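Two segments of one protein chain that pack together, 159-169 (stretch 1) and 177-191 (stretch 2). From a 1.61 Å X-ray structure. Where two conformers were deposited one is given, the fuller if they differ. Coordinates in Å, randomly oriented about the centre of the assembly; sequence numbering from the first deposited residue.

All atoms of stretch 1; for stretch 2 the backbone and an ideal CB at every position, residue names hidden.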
# COMPACT_ATOMS: atom_id res chain seq x y z
N GLY B 159 23.08 -4.94 -25.12
CA GLY B 159 21.85 -4.31 -25.56
C GLY B 159 22.09 -3.62 -26.88
O GLY B 159 23.21 -3.18 -27.17
N VAL B 160 21.05 -3.54 -27.70
CA VAL B 160 21.10 -2.85 -28.97
C VAL B 160 19.85 -1.97 -29.09
O VAL B 160 18.72 -2.47 -28.96
CB VAL B 160 21.17 -3.83 -30.15
CG1 VAL B 160 21.24 -3.05 -31.50
CG2 VAL B 160 22.35 -4.76 -29.98
N LEU B 161 20.08 -0.68 -29.31
CA LEU B 161 19.01 0.27 -29.62
C LEU B 161 18.68 0.25 -31.09
O LEU B 161 19.57 0.36 -31.92
CB LEU B 161 19.39 1.69 -29.22
CG LEU B 161 18.42 2.80 -29.64
CD1 LEU B 161 17.13 2.70 -28.86
CD2 LEU B 161 19.07 4.17 -29.45
N VAL B 162 17.40 0.09 -31.40
CA VAL B 162 16.93 0.37 -32.75
C VAL B 162 15.97 1.57 -32.68
O VAL B 162 14.89 1.51 -32.07
CB VAL B 162 16.29 -0.89 -33.40
CG1 VAL B 162 15.08 -1.41 -32.63
CG2 VAL B 162 15.97 -0.64 -34.85
N ASP B 163 16.41 2.66 -33.29
CA ASP B 163 15.69 3.93 -33.21
C ASP B 163 14.74 4.01 -34.37
O ASP B 163 15.05 4.56 -35.42
CB ASP B 163 16.67 5.09 -33.18
CG ASP B 163 16.00 6.40 -32.81
OD1 ASP B 163 14.76 6.50 -32.88
OD2 ASP B 163 16.76 7.35 -32.47
N ILE B 164 13.56 3.45 -34.19
CA ILE B 164 12.59 3.42 -35.27
C ILE B 164 12.07 4.83 -35.57
O ILE B 164 11.81 5.17 -36.72
CB ILE B 164 11.43 2.47 -34.92
CG1 ILE B 164 11.95 1.03 -34.75
CG2 ILE B 164 10.37 2.50 -36.02
CD1 ILE B 164 12.48 0.39 -36.02
N VAL B 165 11.95 5.66 -34.54
CA VAL B 165 11.54 7.06 -34.72
C VAL B 165 12.48 7.75 -35.73
O VAL B 165 12.02 8.35 -36.71
CB VAL B 165 11.49 7.82 -33.36
CG1 VAL B 165 11.34 9.31 -33.57
CG2 VAL B 165 10.35 7.29 -32.49
N ARG B 166 13.79 7.64 -35.53
CA ARG B 166 14.71 8.33 -36.44
C ARG B 166 14.75 7.66 -37.82
O ARG B 166 14.91 8.33 -38.83
CB ARG B 166 16.13 8.39 -35.85
CG ARG B 166 16.33 9.57 -34.91
CD ARG B 166 17.77 9.70 -34.41
NE ARG B 166 17.95 10.94 -33.65
CZ ARG B 166 17.64 11.08 -32.36
NH1 ARG B 166 17.16 10.05 -31.65
NH2 ARG B 166 17.82 12.26 -31.77
N PHE B 167 14.61 6.33 -37.85
CA PHE B 167 14.56 5.63 -39.12
C PHE B 167 13.39 6.14 -39.98
O PHE B 167 13.52 6.25 -41.21
CB PHE B 167 14.43 4.11 -38.88
CG PHE B 167 14.24 3.32 -40.16
CD1 PHE B 167 15.24 3.27 -41.10
CD2 PHE B 167 13.06 2.62 -40.39
CE1 PHE B 167 15.07 2.55 -42.26
CE2 PHE B 167 12.89 1.91 -41.57
CZ PHE B 167 13.90 1.87 -42.48
N LYS B 168 12.27 6.46 -39.34
CA LYS B 168 11.07 6.93 -40.03
C LYS B 168 11.00 8.46 -40.11
O LYS B 168 9.95 9.03 -40.40
CB LYS B 168 9.82 6.37 -39.35
CG LYS B 168 9.69 4.84 -39.41
CD LYS B 168 9.34 4.39 -40.81
CE LYS B 168 8.98 2.93 -40.85
NZ LYS B 168 8.47 2.56 -42.22
N GLY B 169 12.13 9.11 -39.90
CA GLY B 169 12.27 10.53 -40.19
C GLY B 169 12.07 11.46 -39.02
O GLY B 169 11.98 12.68 -39.22
N UNK B 177 2.14 0.45 -36.90
CA UNK B 177 2.64 -0.91 -36.67
C UNK B 177 4.07 -1.06 -37.18
O UNK B 177 4.34 -0.96 -38.37
CB UNK B 177 1.73 -1.94 -37.35
N UNK B 178 4.99 -1.29 -36.25
CA UNK B 178 6.40 -1.48 -36.56
C UNK B 178 6.62 -2.92 -37.02
O UNK B 178 6.30 -3.87 -36.32
CB UNK B 178 7.28 -1.15 -35.35
N UNK B 179 7.18 -3.06 -38.21
CA UNK B 179 7.32 -4.33 -38.89
C UNK B 179 8.73 -4.89 -38.85
O UNK B 179 9.69 -4.20 -38.50
CB UNK B 179 6.87 -4.18 -40.35
N UNK B 180 8.85 -6.14 -39.26
CA UNK B 180 10.15 -6.76 -39.49
C UNK B 180 11.03 -5.90 -40.40
O UNK B 180 12.21 -5.67 -40.12
CB UNK B 180 9.97 -8.15 -40.10
N UNK B 181 10.46 -5.43 -41.50
CA UNK B 181 11.22 -4.64 -42.45
C UNK B 181 11.71 -3.34 -41.82
O UNK B 181 12.81 -2.89 -42.10
CB UNK B 181 10.37 -4.34 -43.69
N UNK B 182 10.89 -2.72 -40.98
CA UNK B 182 11.31 -1.51 -40.26
C UNK B 182 12.49 -1.79 -39.35
O UNK B 182 13.48 -1.03 -39.30
CB UNK B 182 10.15 -0.94 -39.44
N UNK B 183 12.41 -2.88 -38.60
CA UNK B 183 13.47 -3.23 -37.66
C UNK B 183 14.78 -3.54 -38.41
O UNK B 183 15.84 -3.04 -38.05
CB UNK B 183 13.05 -4.43 -36.81
N UNK B 184 14.70 -4.34 -39.47
CA UNK B 184 15.91 -4.66 -40.25
C UNK B 184 16.46 -3.42 -40.96
O UNK B 184 17.68 -3.24 -41.07
CB UNK B 184 15.61 -5.75 -41.28
N UNK B 185 15.56 -2.57 -41.42
CA UNK B 185 15.94 -1.37 -42.16
C UNK B 185 16.64 -0.39 -41.25
O UNK B 185 17.63 0.25 -41.65
CB UNK B 185 14.72 -0.71 -42.80
N UNK B 186 16.12 -0.23 -40.04
CA UNK B 186 16.73 0.67 -39.08
C UNK B 186 18.10 0.18 -38.64
O UNK B 186 19.05 0.94 -38.56
CB UNK B 186 15.82 0.84 -37.86
N UNK B 187 18.19 -1.11 -38.33
CA UNK B 187 19.48 -1.68 -37.96
C UNK B 187 20.50 -1.53 -39.09
O UNK B 187 21.65 -1.21 -38.85
CB UNK B 187 19.32 -3.16 -37.59
N UNK B 188 20.07 -1.72 -40.33
CA UNK B 188 20.99 -1.54 -41.47
C UNK B 188 21.45 -0.09 -41.59
O UNK B 188 22.64 0.16 -41.81
CB UNK B 188 20.32 -1.98 -42.77
N UNK B 189 20.53 0.86 -41.43
CA UNK B 189 20.87 2.29 -41.48
C UNK B 189 21.88 2.66 -40.41
O UNK B 189 22.79 3.45 -40.64
CB UNK B 189 19.61 3.15 -41.32
N UNK B 190 21.69 2.09 -39.22
CA UNK B 190 22.56 2.35 -38.07
C UNK B 190 23.91 1.64 -38.20
O UNK B 190 24.82 1.87 -37.41
CB UNK B 190 21.87 1.91 -36.78
N UNK B 191 24.00 0.74 -39.18
CA UNK B 191 25.11 -0.19 -39.32
C UNK B 191 25.29 -1.04 -38.05
O UNK B 191 26.40 -1.28 -37.60
CB UNK B 191 26.40 0.58 -39.63

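Position 177 lies in extended backbone with nothing of stretch 1 near its ideal CB; many side chains would suit, and Thr is found. At 178, also extended, the CB lies 4.8 Å from Ile 164 CG2, which favours an apolar group. Ile 178 supplies it, its CG1 lying 4.1 Å from Ile 164 CG2.

Position 179 immediately precedes a helix and is out of reach of stretch 1, so Ser, Thr, Asp or Asn would fit as a cap. Thr 179 OG1 accepts from the backbone N of residue 182 at 3.0 Å. Positions 180 and 181 meet nothing of stretch 1; they are Arg and Ala.

At 182 the CB is 4.3 Å from both Lys 168 CE and Ile 164 CD1. The nearby lysine invites an acid, although a neutral polar or small residue could also fit. Asp 182 forms a salt bridge, Lys 168 NZ to Asp 182 OD1 at 2.8 Å, while its OD2 accepts a hydrogen bond from Thr 179 N at 3.1 Å.

The CB of 183 points away, yet Ile 164 CD1 is only 4.9 Å from it, so a branched or long apolar chain could turn back. Leu 183 does so: its CD2 lies 3.8 Å from Val 162 CG1 and 3.9 Å from Ile 164 CD1. Position 184 points away and tolerates polar residues; Glu 184 pairs with Arg 180.

At 185 an ideal CB would sit 2.7 Å from Phe 167 CZ, a clash, so glycine is strongly indicated. Gly 185 lets the ring lie against the backbone, with Phe 167 CE1 3.5 Å from Gly 185 C. Position 186 is also tight, its CB 3.4 Å from Val 162 CG2, favouring Ala or Gly. Ala 186 fits, its CA over the same face of the Phe 167 ring as Gly 185 C.

The CB of 187 is 5.0 Å from Val 162 CG2, leaving room for a larger apolar residue; Leu 187 CD2 reaches Val 160 CG1 at 4.0 Å. Position 188 has nothing of stretch 1 near its CB, so many residues would do; it is Ala.

Position 189 points toward stretch 1, its CB 4.4 Å from Phe 167 CD1; a long chain could follow the ring edge to the carbonyls beyond. Lys 189 does this, its NZ making a weak 3.5 Å hydrogen bond to Arg 166 O.

Position 190 points toward the strand's backbone, where a long amide could both donate and accept. Gln 190 NE2 donates to Leu 161 O and Gln 190 OE1 accepts from Asp 163 N, both at 2.9 Å. At 191, positive phi favours Gly or Asn, but Lys 191 closes the Schellman motif.

Stretch 2 (177-191) TITRADLEGALAKQK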
# COMPACT_ATOMS: atom_id res chain seq x y z
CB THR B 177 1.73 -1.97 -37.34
OG1 THR B 177 0.42 -1.91 -36.77
CG2 THR B 177 2.30 -3.37 -37.14
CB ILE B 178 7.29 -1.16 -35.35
CG1 ILE B 178 7.07 0.30 -34.94
CG2 ILE B 178 8.76 -1.42 -35.68
CD1 ILE B 178 7.64 0.62 -33.57
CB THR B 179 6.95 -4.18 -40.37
OG1 THR B 179 7.91 -3.30 -40.97
CG2 THR B 179 5.54 -3.63 -40.54
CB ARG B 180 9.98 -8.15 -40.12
CG ARG B 180 11.31 -8.87 -40.43
CD ARG B 180 11.09 -10.09 -41.32
NE ARG B 180 12.36 -10.77 -41.60
CZ ARG B 180 12.78 -11.89 -41.02
NH1 ARG B 180 11.99 -12.55 -40.17
NH2 ARG B 180 13.97 -12.38 -41.32
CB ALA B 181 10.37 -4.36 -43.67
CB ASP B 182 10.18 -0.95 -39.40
CG ASP B 182 9.01 -0.45 -40.18
OD1 ASP B 182 9.16 -0.06 -41.37
OD2 ASP B 182 7.92 -0.39 -39.55
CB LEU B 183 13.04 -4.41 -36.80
CG LEU B 183 11.93 -4.09 -35.80
CD1 LEU B 183 11.28 -5.36 -35.30
CD2 LEU B 183 12.47 -3.28 -34.64
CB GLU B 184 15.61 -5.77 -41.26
CG GLU B 184 15.25 -7.05 -40.57
CD GLU B 184 15.33 -8.26 -41.48
OE1 GLU B 184 14.55 -8.33 -42.45
OE2 GLU B 184 16.18 -9.14 -41.22
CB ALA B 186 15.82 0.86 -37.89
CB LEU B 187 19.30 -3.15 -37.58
CG LEU B 187 18.63 -3.36 -36.22
CD1 LEU B 187 18.10 -4.77 -36.07
CD2 LEU B 187 19.61 -3.04 -35.10
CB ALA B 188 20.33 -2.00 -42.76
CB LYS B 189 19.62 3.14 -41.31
CG LYS B 189 19.86 4.63 -41.50
CD LYS B 189 18.57 5.41 -41.45
CE LYS B 189 18.35 6.13 -40.13
NZ LYS B 189 17.95 7.55 -40.36
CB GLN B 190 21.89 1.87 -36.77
CG GLN B 190 20.61 2.60 -36.43
CD GLN B 190 19.83 1.98 -35.28
OE1 GLN B 190 18.73 2.45 -34.96
NE2 GLN B 190 20.38 0.97 -34.65
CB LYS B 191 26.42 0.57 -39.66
CG LYS B 191 26.32 1.42 -40.90
CD LYS B 191 27.67 2.08 -41.19
CE LYS B 191 27.51 3.27 -42.10
NZ LYS B 191 26.57 2.97 -43.22
O HOH W 1 17.55 4.25 -36.77
O HOH W 2 15.94 6.82 -42.49
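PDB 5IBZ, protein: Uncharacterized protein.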